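Local coordinates for protein beta-N-acetylhexosaminidase (Thermotoga neapolitana, PDB 5BZA) that probably hydrolyses terminal non-reducing N-acetyl-D-hexosamine residues from N-acetyl-beta-D-hexosaminides, as a family 3 glycoside hydrolase, at residues B[343-354]-B[378-388]. Sequence-based numbering, arbitrary orientation.
With CD (cadmium ion), chain T.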
ATOM      1  N   LEU B 343      25.828 -20.916 -16.655  1.00 28.91           N
ATOM      2  CA  LEU B 343      24.609 -20.178 -16.366  1.00 27.66           C
ATOM      3  C   LEU B 343      23.466 -20.385 -17.400  1.00 26.92           C
ATOM      4  O   LEU B 343      22.300 -20.106 -17.104  1.00 26.45           O
ATOM      5  CB  LEU B 343      24.967 -18.700 -16.166  1.00 25.61           C
ATOM      6  CG  LEU B 343      25.833 -18.532 -14.884  1.00 30.10           C
ATOM      7  CD1 LEU B 343      26.117 -17.066 -14.572  1.00 27.48           C
ATOM      8  CD2 LEU B 343      25.244 -19.236 -13.636  1.00 25.19           C
ATOM      9  N   GLY B 344      23.799 -20.825 -18.616  1.00 26.76           N
ATOM     10  CA  GLY B 344      22.794 -21.143 -19.620  1.00 20.96           C
ATOM     11  C   GLY B 344      22.167 -22.519 -19.457  1.00 21.78           C
ATOM     12  O   GLY B 344      21.403 -22.929 -20.310  1.00 24.94           O
ATOM     13  N   ARG B 345      22.479 -23.256 -18.389  1.00 21.58           N
ATOM     14  CA  ARG B 345      21.922 -24.610 -18.219  1.00 21.77           C
ATOM     15  C   ARG B 345      20.568 -24.587 -17.558  1.00 20.00           C
ATOM     16  O   ARG B 345      20.170 -23.550 -17.041  1.00 19.75           O
ATOM     17  CB  ARG B 345      22.834 -25.491 -17.354  1.00 21.56           C
ATOM     18  CG  ARG B 345      24.242 -25.683 -17.863  1.00 25.35           C
ATOM     19  CD  ARG B 345      25.022 -26.510 -16.820  1.00 27.63           C
ATOM     20  NE  ARG B 345      26.410 -26.786 -17.210  1.00 33.65           N
ATOM     21  CZ  ARG B 345      27.268 -27.504 -16.475  1.00 31.64           C
ATOM     22  NH1 ARG B 345      26.875 -28.042 -15.325  1.00 27.63           N
ATOM     23  NH2 ARG B 345      28.512 -27.691 -16.901  1.00 29.99           N
ATOM     24  N   GLU B 346      19.917 -25.744 -17.443  1.00 16.39           N
ATOM     25  CA  GLU B 346      18.590 -25.764 -16.842  1.00 17.66           C
ATOM     26  C   GLU B 346      18.818 -25.909 -15.330  1.00 19.21           C
ATOM     27  O   GLU B 346      19.730 -26.623 -14.893  1.00 18.59           O
ATOM     28  CB  GLU B 346      17.742 -26.931 -17.360  1.00 17.06           C
ATOM     29  CG  GLU B 346      17.690 -27.093 -18.898  1.00 16.51           C
ATOM     30  CD  GLU B 346      17.253 -28.517 -19.284  1.00 17.78           C
ATOM     31  OE1 GLU B 346      18.048 -29.250 -19.927  1.00 12.42           O
ATOM     32  OE2 GLU B 346      16.159 -28.957 -18.818  1.00 20.33           O
ATOM     33  N   VAL B 347      17.988 -25.254 -14.528  1.00 18.78           N
ATOM     34  CA  VAL B 347      18.307 -25.111 -13.122  1.00 16.25           C
ATOM     35  C   VAL B 347      17.317 -25.919 -12.320  1.00 21.98           C
ATOM     36  O   VAL B 347      16.133 -25.958 -12.630  1.00 18.30           O
ATOM     37  CB  VAL B 347      18.312 -23.605 -12.642  1.00 15.46           C
ATOM     38  CG1 VAL B 347      18.478 -23.496 -11.151  1.00 15.53           C
ATOM     39  CG2 VAL B 347      19.442 -22.820 -13.314  1.00 16.51           C
ATOM     40  N   VAL B 348      17.829 -26.570 -11.279  1.00 18.86           N
ATOM     41  CA  VAL B 348      16.995 -27.257 -10.340  1.00 21.87           C
ATOM     42  C   VAL B 348      16.958 -26.348  -9.116  1.00 18.63           C
ATOM     43  O   VAL B 348      18.024 -25.936  -8.615  1.00 19.23           O
ATOM     44  CB  VAL B 348      17.565 -28.653 -10.002  1.00 19.84           C
ATOM     45  CG1 VAL B 348      16.781 -29.261  -8.865  1.00 20.29           C
ATOM     46  CG2 VAL B 348      17.454 -29.552 -11.214  1.00 20.77           C
ATOM     47  N   LEU B 349      15.765 -26.091  -8.585  1.00 17.63           N
ATOM     48  CA  LEU B 349      15.633 -25.122  -7.502  1.00 16.41           C
ATOM     49  C   LEU B 349      15.274 -25.824  -6.216  1.00 20.16           C
ATOM     50  O   LEU B 349      14.239 -26.509  -6.124  1.00 20.14           O
ATOM     51  CB  LEU B 349      14.543 -24.091  -7.793  1.00 17.36           C
ATOM     52  CG  LEU B 349      14.661 -23.105  -8.966  1.00 18.59           C
ATOM     53  CD1 LEU B 349      13.426 -22.207  -9.011  1.00 13.68           C
ATOM     54  CD2 LEU B 349      15.949 -22.272  -8.875  1.00 17.01           C
ATOM     55  N   LEU B 350      16.093 -25.592  -5.198  1.00 17.25           N
ATOM     56  CA  LEU B 350      15.832 -26.165  -3.899  1.00 18.17           C
ATOM     57  C   LEU B 350      15.385 -25.017  -3.044  1.00 18.37           C
ATOM     58  O   LEU B 350      16.160 -24.081  -2.783  1.00 17.77           O
ATOM     59  CB  LEU B 350      17.084 -26.838  -3.308  1.00 19.94           C
ATOM     60  CG  LEU B 350      17.565 -28.103  -4.018  1.00 23.50           C
ATOM     61  CD1 LEU B 350      18.819 -28.724  -3.369  1.00 18.88           C
ATOM     62  CD2 LEU B 350      16.425 -29.104  -4.027  1.00 30.66           C
ATOM     63  N   VAL B 351      14.134 -25.069  -2.617  1.00 15.25           N
ATOM     64  CA  VAL B 351      13.553 -23.911  -1.963  1.00 20.13           C
ATOM     65  C   VAL B 351      12.960 -24.322  -0.633  1.00 20.08           C
ATOM     66  O   VAL B 351      12.210 -25.289  -0.598  1.00 22.85           O
ATOM     67  CB  VAL B 351      12.447 -23.252  -2.853  1.00 18.99           C
ATOM     68  CG1 VAL B 351      11.738 -22.144  -2.088  1.00 16.17           C
ATOM     69  CG2 VAL B 351      13.052 -22.735  -4.179  1.00 17.99           C
ATOM     70  N   PRO B 352      13.296 -23.597   0.464  1.00 22.20           N
ATOM     71  CA  PRO B 352      12.721 -23.850   1.800  1.00 23.07           C
ATOM     72  C   PRO B 352      11.215 -24.047   1.707  1.00 26.80           C
ATOM     73  O   PRO B 352      10.555 -23.305   0.991  1.00 27.04           O
ATOM     74  CB  PRO B 352      13.064 -22.583   2.586  1.00 25.97           C
ATOM     75  CG  PRO B 352      14.351 -22.124   1.961  1.00 27.01           C
ATOM     76  CD  PRO B 352      14.293 -22.512   0.497  1.00 22.06           C
ATOM     77  N   SER B 353      10.708 -25.035   2.437  1.00 30.57           N
ATOM     78  CA  SER B 353       9.318 -25.483   2.360  1.00 32.11           C
ATOM     79  C   SER B 353       8.231 -24.525   2.796  1.00 32.32           C
ATOM     80  O   SER B 353       7.073 -24.750   2.430  1.00 38.52           O
ATOM     81  CB  SER B 353       9.148 -26.757   3.182  1.00 32.99           C
ATOM     82  OG  SER B 353       7.797 -27.176   3.163  1.00 38.78           O
ATOM     83  N   ASN B 354       8.547 -23.469   3.549  1.00 33.17           N
ATOM     84  CA  ASN B 354       7.480 -22.518   3.931  1.00 34.10           C
ATOM     85  C   ASN B 354       6.368 -23.184   4.755  1.00 35.07           C
ATOM     86  O   ASN B 354       5.406 -23.726   4.193  1.00 35.56           O
ATOM     87  CB  ASN B 354       6.862 -21.860   2.679  1.00 32.86           C
ATOM     88  CG  ASN B 354       5.552 -21.092   2.979  1.00 38.70           C
ATOM     89  OD1 ASN B 354       5.322 -20.609   4.098  1.00 41.94           O
ATOM     90  ND2 ASN B 354       4.680 -21.005   1.969  1.00 36.49           N
ATOM     91  N   PHE B 378      16.406 -17.754 -15.617  1.00 10.87           N
ATOM     92  CA  PHE B 378      16.983 -19.072 -15.879  1.00 13.82           C
ATOM     93  C   PHE B 378      15.955 -20.026 -16.395  1.00 14.29           C
ATOM     94  O   PHE B 378      14.816 -19.993 -15.946  1.00 13.08           O
ATOM     95  CB  PHE B 378      17.649 -19.679 -14.569  1.00 12.22           C
ATOM     96  CG  PHE B 378      18.759 -18.834 -14.024  1.00 11.38           C
ATOM     97  CD1 PHE B 378      20.027 -18.952 -14.538  1.00 11.61           C
ATOM     98  CD2 PHE B 378      18.511 -17.843 -13.095  1.00 10.86           C
ATOM     99  CE1 PHE B 378      21.036 -18.146 -14.105  1.00 16.79           C
ATOM    100  CE2 PHE B 378      19.519 -17.011 -12.668  1.00 11.94           C
ATOM    101  CZ  PHE B 378      20.782 -17.165 -13.173  1.00 12.63           C
ATOM    102  N   LYS B 379      16.367 -20.917 -17.300  1.00 12.95           N
ATOM    103  CA  LYS B 379      15.507 -22.063 -17.589  1.00 14.10           C
ATOM    104  C   LYS B 379      15.468 -22.925 -16.317  1.00 17.15           C
ATOM    105  O   LYS B 379      16.495 -23.189 -15.666  1.00 16.42           O
ATOM    106  CB  LYS B 379      16.019 -22.881 -18.774  1.00 15.11           C
ATOM    107  CG  LYS B 379      16.582 -22.069 -19.886  1.00 12.24           C
ATOM    108  CD  LYS B 379      16.971 -22.958 -21.060  1.00 13.98           C
ATOM    109  CE  LYS B 379      18.466 -23.152 -21.014  1.00 13.46           C
ATOM    110  NZ  LYS B 379      18.977 -24.043 -22.078  1.00 18.12           N
ATOM    111  N   VAL B 380      14.265 -23.329 -15.943  1.00 17.18           N
ATOM    112  CA  VAL B 380      14.076 -24.090 -14.727  1.00 15.80           C
ATOM    113  C   VAL B 380      13.558 -25.489 -15.051  1.00 24.36           C
ATOM    114  O   VAL B 380      12.474 -25.630 -15.638  1.00 28.54           O
ATOM    115  CB  VAL B 380      13.107 -23.367 -13.803  1.00 15.58           C
ATOM    116  CG1 VAL B 380      12.735 -24.231 -12.612  1.00 19.25           C
ATOM    117  CG2 VAL B 380      13.710 -22.011 -13.373  1.00 14.09           C
ATOM    118  N   ARG B 381      14.327 -26.517 -14.687  1.00 26.44           N
ATOM    119  CA  ARG B 381      13.917 -27.915 -14.886  1.00 27.92           C
ATOM    120  C   ARG B 381      13.017 -28.432 -13.784  1.00 25.89           C
ATOM    121  O   ARG B 381      12.054 -29.145 -14.069  1.00 30.99           O
ATOM    122  CB  ARG B 381      15.105 -28.881 -14.994  1.00 24.80           C
ATOM    123  CG  ARG B 381      14.597 -30.286 -15.403  1.00 28.26           C
ATOM    124  CD  ARG B 381      15.689 -31.295 -15.664  1.00 30.12           C
ATOM    125  NE  ARG B 381      16.522 -30.938 -16.804  1.00 21.30           N
ATOM    126  CZ  ARG B 381      17.544 -31.676 -17.213  1.00 20.86           C
ATOM    127  NH1 ARG B 381      17.822 -32.812 -16.588  1.00 27.81           N
ATOM    128  NH2 ARG B 381      18.282 -31.296 -18.243  1.00 19.83           N
ATOM    129  N   ASP B 382      13.299 -28.083 -12.527  1.00 25.98           N
ATOM    130  CA  ASP B 382      12.414 -28.553 -11.460  1.00 27.72           C
ATOM    131  C   ASP B 382      12.413 -27.647 -10.249  1.00 23.24           C
ATOM    132  O   ASP B 382      13.326 -26.858 -10.061  1.00 22.68           O
ATOM    133  CB  ASP B 382      12.835 -29.969 -11.038  1.00 29.49           C
ATOM    134  CG  ASP B 382      11.702 -30.752 -10.378  1.00 37.20           C
ATOM    135  OD1 ASP B 382      10.771 -30.124  -9.801  1.00 35.22           O
ATOM    136  OD2 ASP B 382      11.735 -32.006 -10.453  1.00 42.93           O
ATOM    137  N   VAL B 383      11.371 -27.761  -9.431  1.00 25.19           N
ATOM    138  CA  VAL B 383      11.308 -26.997  -8.191  1.00 23.73           C
ATOM    139  C   VAL B 383      11.034 -27.974  -7.059  1.00 21.94           C
ATOM    140  O   VAL B 383       9.976 -28.618  -7.030  1.00 24.43           O
ATOM    141  CB  VAL B 383      10.207 -25.919  -8.214  1.00 20.21           C
ATOM    142  CG1 VAL B 383      10.108 -25.258  -6.856  1.00 17.46           C
ATOM    143  CG2 VAL B 383      10.503 -24.892  -9.269  1.00 20.69           C
ATOM    144  N   ILE B 384      11.992 -28.069  -6.136  1.00 19.78           N
ATOM    145  CA  ILE B 384      11.920 -28.981  -4.988  1.00 21.01           C
ATOM    146  C   ILE B 384      11.894 -28.191  -3.712  1.00 21.64           C
ATOM    147  O   ILE B 384      12.760 -27.348  -3.450  1.00 21.96           O
ATOM    148  CB  ILE B 384      13.104 -29.982  -4.947  1.00 21.29           C
ATOM    149  CG1 ILE B 384      13.153 -30.839  -6.222  1.00 21.19           C
ATOM    150  CG2 ILE B 384      13.029 -30.905  -3.690  1.00 19.76           C
ATOM    151  CD1 ILE B 384      14.475 -31.558  -6.376  1.00 24.44           C
ATOM    152  N   ARG B 385      10.910 -28.502  -2.892  1.00 24.95           N
ATOM    153  CA  ARG B 385      10.715 -27.788  -1.648  1.00 25.48           C
ATOM    154  C   ARG B 385      11.296 -28.657  -0.513  1.00 25.82           C
ATOM    155  O   ARG B 385      10.832 -29.772  -0.300  1.00 26.77           O
ATOM    156  CB  ARG B 385       9.231 -27.514  -1.455  1.00 28.60           C
ATOM    157  CG  ARG B 385       8.642 -26.469  -2.440  1.00 23.06           C
ATOM    158  CD  ARG B 385       9.266 -25.082  -2.320  1.00 24.63           C
ATOM    159  NE  ARG B 385       8.173 -24.130  -2.469  1.00 25.94           N
ATOM    160  CZ  ARG B 385       7.905 -23.144  -1.628  1.00 27.82           C
ATOM    161  NH1 ARG B 385       8.653 -22.928  -0.562  1.00 29.01           N
ATOM    162  NH2 ARG B 385       6.868 -22.368  -1.864  1.00 28.40           N
ATOM    163  N   TYR B 386      12.364 -28.218   0.142  1.00 24.94           N
ATOM    164  CA  TYR B 386      12.963 -29.056   1.182  1.00 23.78           C
ATOM    165  C   TYR B 386      12.615 -28.572   2.577  1.00 29.93           C
ATOM    166  O   TYR B 386      12.162 -27.444   2.775  1.00 30.85           O
ATOM    167  CB  TYR B 386      14.479 -29.121   1.027  1.00 28.76           C
ATOM    168  CG  TYR B 386      15.210 -27.849   1.368  1.00 28.30           C
ATOM    169  CD1 TYR B 386      15.278 -26.770   0.470  1.00 27.27           C
ATOM    170  CD2 TYR B 386      15.861 -27.725   2.589  1.00 30.73           C
ATOM    171  CE1 TYR B 386      15.981 -25.609   0.806  1.00 22.56           C
ATOM    172  CE2 TYR B 386      16.554 -26.578   2.928  1.00 27.07           C
ATOM    173  CZ  TYR B 386      16.620 -25.531   2.053  1.00 24.96           C
ATOM    174  OH  TYR B 386      17.326 -24.420   2.452  1.00 19.41           O
ATOM    175  N   ASP B 387      12.861 -29.425   3.560  1.00 33.87           N
ATOM    176  CA  ASP B 387      12.572 -29.108   4.959  1.00 37.34           C
ATOM    177  C   ASP B 387      13.811 -28.450   5.556  1.00 37.88           C
ATOM    178  O   ASP B 387      14.919 -28.972   5.415  1.00 36.92           O
ATOM    179  CB  ASP B 387      12.194 -30.408   5.680  1.00 38.98           C
ATOM    180  CG  ASP B 387      11.900 -30.231   7.153  1.00 43.60           C
ATOM    181  OD1 ASP B 387      12.158 -29.152   7.751  1.00 43.01           O
ATOM    182  OD2 ASP B 387      11.427 -31.238   7.720  1.00 47.67           O
ATOM    183  N   ILE B 388      13.638 -27.303   6.211  1.00 37.45           N
ATOM    184  CA  ILE B 388      14.808 -26.575   6.692  1.00 40.20           C
ATOM    185  C   ILE B 388      15.448 -27.319   7.872  1.00 44.89           C
ATOM    186  O   ILE B 388      16.672 -27.266   8.071  1.00 47.04           O
ATOM    187  CB  ILE B 388      14.500 -25.101   7.091  1.00 35.79           C
ATOM    188  CG1 ILE B 388      13.470 -25.025   8.213  1.00 39.46           C
ATOM    189  CG2 ILE B 388      14.106 -24.252   5.845  1.00 36.97           C
ATOM    190  CD1 ILE B 388      13.316 -23.628   8.762  1.00 38.38           C
TER
HETATM  191 CD    CD T 508      19.996 -28.672 -20.800  1.00 26.81          CD
HETATM  192  O   HOH W   1      19.276 -21.164 -17.851  1.00 19.20           O
HETATM  193  O   HOH W   2      22.116 -27.761 -21.602  1.00 12.84           O
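Leu-349 and Ile-384 meet at the middle of a parallel strand pair, where Ile-384 N reaches Leu-349 O at 2.7 Å, nearly straight. The ladder runs from Val-347 N, bonded to Lys-379 O, to Tyr-386 N, bonded to Val-351 O at 3.0 Å, with a weak bond from Ser-353 N to Tyr-386 O beyond it. Arg-381 is the extra residue of a beta bulge between the pairs Val-347/Val-380 and Val-348/Asp-382; its N donates to Val-347 O (2.8 Å), and its side chain reaches across to Glu-346. Arg-381 NE meets Glu-346 OE2 at 2.8 Å from above the carboxylate plane, a salt bridge to the carboxylate whose other oxygen, Glu-346 OE1, binds cadmium at 2.2 Å, with Glu-398 as the second protein ligand. On one face Leu-349 CD1 touches Val-383 CG2; on the other, Leu-350 CD2 lies against Ile-384 CB (3.6 Å). With CG between its backbone N and carbonyl carbon (chi1 71°), the Tyr-386 ring comes beside Pro-352, whose CA lies over one face in a CH-pi contact. Its hydroxyl is held by Phe-403 O, and Arg-385 has a salt bridge to Asp-368. Helix 364-377 connects the strands in a beta-alpha-beta crossover and packs on the Leu-349 face; strand 380-386 is the sheet's edge within this chain, and strand 399-404 flanks 347-352 on its other side.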